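Long-range contacts in putative oxidoreductase FAD-binding subunit (Sulfolobus tokodaii, PDB 4ZOH), which probably binds FAD as the flavin subunit of a molybdopterin-dependent oxidoreductase, where the flavin is likely to take part in electron transfer: residues Asp114-Tyr119 against Leu209-Asn214; Phe186-Val191 against Glu258-Met263. One frame throughout, in Å; residues are numbered along the deposited sequence.

Interaction 1 (Asp114-Tyr119 against Leu209-Asn214). With FAD (flavin-adenine dinucleotide), chain H.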
loop_
_atom_site.group_PDB
_atom_site.type_symbol
_atom_site.label_atom_id
_atom_site.label_comp_id
_atom_site.label_asym_id
_atom_site.label_seq_id
_atom_site.Cartn_x
_atom_site.Cartn_y
_atom_site.Cartn_z
ATOM N N ASP B 114 2.911 3.802 44.770
ATOM C CA ASP B 114 3.041 5.193 44.389
ATOM C C ASP B 114 2.528 6.075 45.548
ATOM O O ASP B 114 1.414 5.880 46.006
ATOM C CB ASP B 114 2.242 5.478 43.124
ATOM C CG ASP B 114 2.523 6.831 42.576
ATOM O OD1 ASP B 114 2.220 7.883 43.223
ATOM O OD2 ASP B 114 3.070 6.832 41.482
ATOM N N PRO B 115 3.326 7.058 45.987
ATOM C CA PRO B 115 2.904 7.878 47.129
ATOM C C PRO B 115 1.715 8.806 46.838
ATOM O O PRO B 115 1.263 9.535 47.753
ATOM C CB PRO B 115 4.163 8.701 47.459
ATOM C CG PRO B 115 4.892 8.776 46.172
ATOM C CD PRO B 115 4.658 7.455 45.487
ATOM N N SER B 116 1.219 8.809 45.600
ATOM C CA SER B 116 -0.038 9.527 45.326
ATOM C C SER B 116 -1.194 8.628 45.014
ATOM O O SER B 116 -2.211 9.116 44.596
ATOM C CB SER B 116 0.118 10.510 44.169
ATOM O OG SER B 116 1.239 11.293 44.417
ATOM N N ALA B 117 -1.050 7.330 45.190
ATOM C CA ALA B 117 -2.185 6.369 45.021
ATOM C C ALA B 117 -3.404 6.711 45.857
ATOM O O ALA B 117 -3.287 7.294 46.960
ATOM C CB ALA B 117 -1.750 4.931 45.352
ATOM N N ASP B 118 -4.568 6.272 45.387
ATOM C CA ASP B 118 -5.801 6.444 46.149
ATOM C C ASP B 118 -5.948 5.478 47.337
ATOM O O ASP B 118 -6.140 5.944 48.490
ATOM C CB ASP B 118 -7.016 6.467 45.226
ATOM C CG ASP B 118 -6.979 7.642 44.305
ATOM O OD1 ASP B 118 -6.669 8.769 44.833
ATOM O OD2 ASP B 118 -7.223 7.460 43.053
ATOM N N TYR B 119 -5.767 4.177 47.102
ATOM C CA TYR B 119 -6.127 3.195 48.133
ATOM C C TYR B 119 -5.468 3.451 49.507
ATOM O O TYR B 119 -6.136 3.286 50.509
ATOM C CB TYR B 119 -5.815 1.762 47.740
ATOM C CG TYR B 119 -6.739 1.107 46.737
ATOM C CD1 TYR B 119 -8.135 1.152 46.880
ATOM C CD2 TYR B 119 -6.189 0.364 45.659
ATOM C CE1 TYR B 119 -8.961 0.491 45.963
ATOM C CE2 TYR B 119 -6.985 -0.301 44.767
ATOM C CZ TYR B 119 -8.362 -0.237 44.913
ATOM O OH TYR B 119 -9.127 -0.841 43.956
ATOM N N LEU B 209 -4.300 10.316 54.763
ATOM C CA LEU B 209 -3.783 11.263 53.825
ATOM C C LEU B 209 -2.846 10.564 52.848
ATOM O O LEU B 209 -1.893 9.869 53.223
ATOM C CB LEU B 209 -3.037 12.411 54.528
ATOM C CG LEU B 209 -3.666 13.306 55.611
ATOM C CD1 LEU B 209 -2.635 14.374 55.992
ATOM C CD2 LEU B 209 -5.023 13.901 55.229
ATOM N N THR B 210 -3.124 10.806 51.582
ATOM C CA THR B 210 -2.251 10.382 50.522
ATOM C C THR B 210 -1.777 11.578 49.690
ATOM O O THR B 210 -2.378 12.683 49.709
ATOM C CB THR B 210 -2.906 9.260 49.672
ATOM O OG1 THR B 210 -1.901 8.675 48.820
ATOM C CG2 THR B 210 -4.087 9.809 48.861
ATOM N N ALA B 211 -0.684 11.325 48.982
ATOM C CA ALA B 211 0.014 12.248 48.059
ATOM C C ALA B 211 0.722 13.389 48.731
ATOM O O ALA B 211 1.189 14.324 48.035
ATOM C CB ALA B 211 -0.902 12.764 46.943
ATOM N N VAL B 212 0.783 13.342 50.065
ATOM C CA VAL B 212 1.391 14.433 50.845
ATOM C C VAL B 212 2.547 13.987 51.756
ATOM O O VAL B 212 3.013 14.762 52.597
ATOM C CB VAL B 212 0.343 15.312 51.611
ATOM C CG1 VAL B 212 -0.565 16.057 50.633
ATOM C CG2 VAL B 212 -0.514 14.530 52.622
ATOM N N ASN B 213 2.989 12.739 51.592
ATOM C CA ASN B 213 4.128 12.147 52.312
ATOM C C ASN B 213 4.664 11.035 51.432
ATOM O O ASN B 213 4.057 10.738 50.415
ATOM C CB ASN B 213 3.666 11.510 53.634
ATOM C CG ASN B 213 2.924 12.479 54.530
ATOM O OD1 ASN B 213 3.546 13.274 55.236
ATOM N ND2 ASN B 213 1.599 12.437 54.494
ATOM N N ASN B 214 5.740 10.376 51.844
ATOM C CA ASN B 214 6.332 9.269 51.078
ATOM C C ASN B 214 5.441 8.049 51.126
ATOM O O ASN B 214 5.416 7.253 50.164
ATOM C CB ASN B 214 7.743 8.933 51.598
ATOM C CG ASN B 214 7.719 8.437 53.043
ATOM O OD1 ASN B 214 7.094 9.056 53.894
ATOM N ND2 ASN B 214 8.370 7.308 53.322
HETATM P PA FAD H . 0.732 -4.215 37.889
HETATM O O1A FAD H . 1.090 -3.051 37.028
HETATM O O2A FAD H . 0.448 -5.538 37.317
HETATM O O5B FAD H . 1.860 -4.450 38.944
HETATM C C5B FAD H . 2.420 -3.316 39.674
HETATM C C4B FAD H . 3.586 -3.855 40.674
HETATM O O4B FAD H . 3.097 -4.890 41.619
HETATM C C3B FAD H . 4.628 -4.586 39.835
HETATM O O3B FAD H . 5.905 -4.311 40.355
HETATM C C2B FAD H . 4.252 -6.083 39.930
HETATM O O2B FAD H . 5.352 -6.982 39.736
HETATM C C1B FAD H . 3.792 -6.194 41.343
HETATM N N9A FAD H . 2.615 -6.981 41.691
HETATM C C8A FAD H . 1.419 -7.002 41.107
HETATM N N7A FAD H . 0.591 -7.803 41.817
HETATM C C5A FAD H . 1.296 -8.280 42.871
HETATM C C6A FAD H . 0.987 -9.127 43.957
HETATM N N6A FAD H . -0.254 -9.598 44.047
HETATM N N1A FAD H . 1.939 -9.432 44.858
HETATM C C2A FAD H . 3.183 -8.888 44.799
HETATM N N3A FAD H . 3.505 -8.089 43.777
HETATM C C4A FAD H . 2.584 -7.760 42.801
HETATM N N1 FAD H . -3.570 4.661 40.578
HETATM C C2 FAD H . -4.133 5.429 41.592
HETATM O O2 FAD H . -4.034 5.054 42.743
HETATM N N3 FAD H . -4.796 6.585 41.311
HETATM C C4 FAD H . -4.903 7.031 40.036
HETATM O O4 FAD H . -5.554 8.061 39.834
HETATM C C4X FAD H . -4.308 6.282 38.998
HETATM N N5 FAD H . -4.420 6.729 37.700
HETATM C C5X FAD H . -3.794 5.972 36.665
HETATM C C6 FAD H . -3.860 6.468 35.367
HETATM C C7 FAD H . -3.286 5.738 34.314
HETATM C C7M FAD H . -3.406 6.349 32.900
HETATM C C8 FAD H . -2.614 4.528 34.581
HETATM C C8M FAD H . -1.924 3.682 33.476
HETATM C C9 FAD H . -2.502 4.052 35.900
HETATM C C9A FAD H . -3.111 4.765 36.936
HETATM N N10 FAD H . -3.030 4.327 38.276
HETATM C C10 FAD H . -3.645 5.101 39.278
HETATM C "C1'" FAD H . -2.334 3.102 38.654
HETATM C "C2'" FAD H . -3.272 1.882 38.580
HETATM O "O2'" FAD H . -4.181 1.954 39.699
HETATM C "C3'" FAD H . -2.500 0.533 38.550
HETATM O "O3'" FAD H . -3.463 -0.442 38.143
HETATM C "C4'" FAD H . -1.927 0.127 39.897
HETATM O "O4'" FAD H . -1.129 1.205 40.387
HETATM C "C5'" FAD H . -1.067 -1.152 39.805
HETATM O "O5'" FAD H . -2.007 -2.258 39.841
HETATM P P FAD H . -1.966 -3.360 38.714
HETATM O O1P FAD H . -2.842 -4.489 39.147
HETATM O O2P FAD H . -2.246 -2.758 37.390
HETATM O O3P FAD H . -0.456 -3.789 38.886
HETATM O O HOH W 1 1.608 9.261 50.578
#

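Interaction 2 (Phe186-Val191 against Glu258-Met263). With FAD (flavin-adenine dinucleotide), chain H.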
loop_
_atom_site.group_PDB
_atom_site.type_symbol
_atom_site.label_atom_id
_atom_site.label_comp_id
_atom_site.label_asym_id
_atom_site.label_seq_id
_atom_site.Cartn_x
_atom_site.Cartn_y
_atom_site.Cartn_z
ATOM N N PHE B 186 -3.771 11.095 38.897
ATOM C CA PHE B 186 -3.450 10.772 40.264
ATOM C C PHE B 186 -3.796 11.966 41.205
ATOM O O PHE B 186 -3.907 13.146 40.784
ATOM C CB PHE B 186 -1.958 10.538 40.350
ATOM C CG PHE B 186 -1.552 9.131 40.004
ATOM C CD1 PHE B 186 -1.474 8.160 40.994
ATOM C CD2 PHE B 186 -1.281 8.753 38.649
ATOM C CE1 PHE B 186 -1.077 6.853 40.686
ATOM C CE2 PHE B 186 -0.913 7.435 38.357
ATOM C CZ PHE B 186 -0.802 6.501 39.371
ATOM N N ALA B 187 -3.965 11.669 42.476
ATOM C CA ALA B 187 -4.226 12.730 43.482
ATOM C C ALA B 187 -3.116 13.768 43.623
ATOM O O ALA B 187 -1.965 13.384 43.738
ATOM C CB ALA B 187 -4.487 12.092 44.837
ATOM N N ILE B 188 -3.480 15.055 43.572
ATOM C CA ILE B 188 -2.628 16.145 44.052
ATOM C C ILE B 188 -2.650 16.082 45.601
ATOM O O ILE B 188 -1.611 16.161 46.258
ATOM C CB ILE B 188 -3.127 17.547 43.614
ATOM C CG1 ILE B 188 -2.931 17.783 42.092
ATOM C CG2 ILE B 188 -2.389 18.629 44.423
ATOM C CD1 ILE B 188 -3.853 18.815 41.508
ATOM N N VAL B 189 -3.849 15.963 46.167
ATOM C CA VAL B 189 -4.049 15.656 47.588
ATOM C C VAL B 189 -5.228 14.655 47.690
ATOM O O VAL B 189 -6.232 14.822 47.013
ATOM C CB VAL B 189 -4.366 16.937 48.401
ATOM C CG1 VAL B 189 -4.634 16.529 49.843
ATOM C CG2 VAL B 189 -3.207 17.968 48.331
ATOM N N GLY B 190 -5.099 13.628 48.503
ATOM C CA GLY B 190 -6.254 12.780 48.791
ATOM C C GLY B 190 -6.535 12.640 50.280
ATOM O O GLY B 190 -5.624 12.366 51.056
ATOM N N VAL B 191 -7.812 12.809 50.664
ATOM C CA VAL B 191 -8.228 12.640 52.076
ATOM C C VAL B 191 -9.398 11.643 52.174
ATOM O O VAL B 191 -10.471 11.850 51.547
ATOM C CB VAL B 191 -8.595 13.968 52.797
ATOM C CG1 VAL B 191 -8.855 13.710 54.309
ATOM C CG2 VAL B 191 -7.521 15.037 52.625
ATOM N N GLU B 258 3.514 24.226 49.854
ATOM C CA GLU B 258 2.686 25.062 50.691
ATOM C C GLU B 258 1.196 25.019 50.314
ATOM O O GLU B 258 0.321 25.055 51.188
ATOM C CB GLU B 258 3.179 26.512 50.655
ATOM C CG GLU B 258 2.462 27.413 51.655
ATOM C CD GLU B 258 2.912 28.861 51.592
ATOM O OE1 GLU B 258 3.699 29.221 50.668
ATOM O OE2 GLU B 258 2.467 29.640 52.475
ATOM N N TYR B 259 0.927 25.021 49.012
ATOM C CA TYR B 259 -0.423 24.937 48.512
ATOM C C TYR B 259 -1.073 23.606 48.913
ATOM O O TYR B 259 -2.231 23.598 49.328
ATOM C CB TYR B 259 -0.479 25.149 47.005
ATOM C CG TYR B 259 -1.764 24.649 46.388
ATOM C CD1 TYR B 259 -2.940 25.461 46.393
ATOM C CD2 TYR B 259 -1.828 23.357 45.794
ATOM C CE1 TYR B 259 -4.117 25.018 45.786
ATOM C CE2 TYR B 259 -3.008 22.893 45.197
ATOM C CZ TYR B 259 -4.144 23.710 45.204
ATOM O OH TYR B 259 -5.293 23.275 44.653
ATOM N N LYS B 260 -0.293 22.532 48.827
ATOM C CA LYS B 260 -0.736 21.197 49.112
ATOM C C LYS B 260 -1.119 21.050 50.586
ATOM O O LYS B 260 -2.133 20.423 50.896
ATOM C CB LYS B 260 0.356 20.190 48.748
ATOM C CG LYS B 260 0.427 19.855 47.254
ATOM C CD LYS B 260 1.690 19.087 46.988
ATOM C CE LYS B 260 1.944 18.883 45.507
ATOM N NZ LYS B 260 2.822 17.676 45.462
ATOM N N LYS B 261 -0.273 21.585 51.476
ATOM C CA LYS B 261 -0.496 21.567 52.923
ATOM C C LYS B 261 -1.825 22.290 53.218
ATOM O O LYS B 261 -2.675 21.736 53.874
ATOM C CB LYS B 261 0.675 22.241 53.625
ATOM C CG LYS B 261 0.808 21.875 55.076
ATOM C CD LYS B 261 1.748 22.850 55.765
ATOM C CE LYS B 261 1.951 22.501 57.244
ATOM N NZ LYS B 261 2.842 21.325 57.450
ATOM N N LYS B 262 -2.012 23.484 52.657
ATOM C CA LYS B 262 -3.267 24.218 52.732
ATOM C C LYS B 262 -4.433 23.409 52.206
ATOM O O LYS B 262 -5.491 23.354 52.861
ATOM C CB LYS B 262 -3.188 25.590 52.044
ATOM C CG LYS B 262 -2.239 26.594 52.730
ATOM C CD LYS B 262 -1.997 27.878 51.929
ATOM C CE LYS B 262 -3.277 28.719 51.815
ATOM N NZ LYS B 262 -3.200 29.843 50.830
ATOM N N MET B 263 -4.235 22.711 51.081
ATOM C CA MET B 263 -5.302 21.844 50.570
ATOM C C MET B 263 -5.658 20.690 51.485
ATOM O O MET B 263 -6.798 20.220 51.423
ATOM C CB MET B 263 -5.046 21.371 49.128
ATOM C CG MET B 263 -5.021 22.574 48.211
ATOM S SD MET B 263 -6.508 23.564 48.145
ATOM C CE MET B 263 -6.143 25.077 49.095
HETATM P PA FAD H . 0.732 -4.215 37.889
HETATM O O1A FAD H . 1.090 -3.051 37.028
HETATM O O2A FAD H . 0.448 -5.538 37.317
HETATM O O5B FAD H . 1.860 -4.450 38.944
HETATM C C5B FAD H . 2.420 -3.316 39.674
HETATM C C4B FAD H . 3.586 -3.855 40.674
HETATM O O4B FAD H . 3.097 -4.890 41.619
HETATM C C3B FAD H . 4.628 -4.586 39.835
HETATM O O3B FAD H . 5.905 -4.311 40.355
HETATM C C2B FAD H . 4.252 -6.083 39.930
HETATM O O2B FAD H . 5.352 -6.982 39.736
HETATM C C1B FAD H . 3.792 -6.194 41.343
HETATM N N9A FAD H . 2.615 -6.981 41.691
HETATM C C8A FAD H . 1.419 -7.002 41.107
HETATM N N7A FAD H . 0.591 -7.803 41.817
HETATM C C5A FAD H . 1.296 -8.280 42.871
HETATM C C6A FAD H . 0.987 -9.127 43.957
HETATM N N6A FAD H . -0.254 -9.598 44.047
HETATM N N1A FAD H . 1.939 -9.432 44.858
HETATM C C2A FAD H . 3.183 -8.888 44.799
HETATM N N3A FAD H . 3.505 -8.089 43.777
HETATM C C4A FAD H . 2.584 -7.760 42.801
HETATM N N1 FAD H . -3.570 4.661 40.578
HETATM C C2 FAD H . -4.133 5.429 41.592
HETATM O O2 FAD H . -4.034 5.054 42.743
HETATM N N3 FAD H . -4.796 6.585 41.311
HETATM C C4 FAD H . -4.903 7.031 40.036
HETATM O O4 FAD H . -5.554 8.061 39.834
HETATM C C4X FAD H . -4.308 6.282 38.998
HETATM N N5 FAD H . -4.420 6.729 37.700
HETATM C C5X FAD H . -3.794 5.972 36.665
HETATM C C6 FAD H . -3.860 6.468 35.367
HETATM C C7 FAD H . -3.286 5.738 34.314
HETATM C C7M FAD H . -3.406 6.349 32.900
HETATM C C8 FAD H . -2.614 4.528 34.581
HETATM C C8M FAD H . -1.924 3.682 33.476
HETATM C C9 FAD H . -2.502 4.052 35.900
HETATM C C9A FAD H . -3.111 4.765 36.936
HETATM N N10 FAD H . -3.030 4.327 38.276
HETATM C C10 FAD H . -3.645 5.101 39.278
HETATM C "C1'" FAD H . -2.334 3.102 38.654
HETATM C "C2'" FAD H . -3.272 1.882 38.580
HETATM O "O2'" FAD H . -4.181 1.954 39.699
HETATM C "C3'" FAD H . -2.500 0.533 38.550
HETATM O "O3'" FAD H . -3.463 -0.442 38.143
HETATM C "C4'" FAD H . -1.927 0.127 39.897
HETATM O "O4'" FAD H . -1.129 1.205 40.387
HETATM C "C5'" FAD H . -1.067 -1.152 39.805
HETATM O "O5'" FAD H . -2.007 -2.258 39.841
HETATM P P FAD H . -1.966 -3.360 38.714
HETATM O O1P FAD H . -2.842 -4.489 39.147
HETATM O O2P FAD H . -2.246 -2.758 37.390
HETATM O O3P FAD H . -0.456 -3.789 38.886
HETATM O O HOH W 2 0.849 15.763 45.667
#

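Interaction 1 (Asp114-Tyr119 against Leu209-Asn214)
Thr210 OG1 reaches the flat peptide group between Ala117 and Asp118 in its carbonyl plane and donates to Ala117 O at 2.7 Å. The C=O...donor angle is 153°. The nitrogen of the same peptide, Asp118 N, donates to O2 of FAD at 3.0 Å. Pro115 CB lies 3.3 Å from Asn214 O, against residues 209-214.

Thr210 reaches its acceptor because OG1 stands opposite the backbone N (chi1 -168°), while CG2 lies in the crowded position and also rests near Ala117 O. A valine in its place would probably leave Ala117 O without this donor and let the peptide that carries Asp118 N turn more freely.

Pro115 O has two partners of unequal quality. Ala211 N gives Pro115 O a weak bond, 2.9 Å long and bent to 125° at the hydrogen. Water 1 donates to Pro115 O and to Asn213 O, and so ties the two loops together. Beside this, the Ala211 methyl packs against CB and OG of Ser116.

Asp118 also meets the flavin through its side chain. Asp118 OD2 accepts from N3 of FAD at 3.1 Å and also forms a salt bridge with Lys178, while Tyr176 OH bonds OD1. These second partners probably hold the carboxylate in place beside the pyrimidine end of the flavin.

The loop that presents Asp118 has its own internal bonds. Asp114 OD1 takes Ser116 N at 2.7 Å, through the lone pair away from its other oxygen. This is an Asx turn, combined with a type I beta turn from Asp114 to Ala117. It leads into Ala117 and Asp118, which line the FAD pocket where the loop meets the end of strand 201-210.

Interaction 2 (Phe186-Val191 against Glu258-Met263)
Lys260 NZ is held by two groups, water 2 at 2.8 Å and the backbone carbonyl oxygen of Thr250. The same water donates to Ile188 O at 2.6 Å, so it bridges helix 257-276 to the backbone of Ile188. The Lys260 chain runs extended beyond CG, which carries NZ out to this water.

Its aliphatic part also packs. Lys260 CG meets Ile188 CG2 at 4.2 Å, and the two side chains cross at about a right angle. Ile188 CG2 also lies at the edge of the Tyr259 ring, near its plane, 4.4 Å from Tyr259 CE2. Val189 turns CG2 into the helix surface, beside its own backbone N with CG1 opposite (chi1 177°). There Val189 CG2 lies 3.7 Å from Lys260 O and 3.9 Å from Met263 CB.

One helical turn on, Met263 CG sits 3.3 Å above one face of the Tyr259 ring, toward the rim. Tyr259 OH bonds the backbone of another protein's chain, so this helix also meets a partner subunit. At the far end of 186-191, the Phe186 ring lays one face over the flavin, with C4X of FAD 3.5 Å above its centre.

Water 2 passes the pull of the Lys260 ammonium on to Ile188 O and would probably polarise that carbonyl, while the fit of methyls and methylenes does the rest.

The two interactions lie about 10 Å apart, centre to centre, and meet in one antiparallel sheet. Their segments alternate along the chain: 114-119, 186-191, 209-214, then 258-263. Strands 189-198 and 201-210 are neighbours in the sheet, and a probable hydrogen bond joins Thr210 N to Gly190 O at 3.0 Å. The Ala211 methyl also packs on the backbone oxygens of Ala187 and Ile188. Interaction 1 joins the FAD-binding region to the C-terminal region, whereas interaction 2 stays within the latter and sets helix 257-276 against the sheet. Both touch FAD, through Asp118 and Phe186, which is consistent with the flavin lying near the meeting of the two regions.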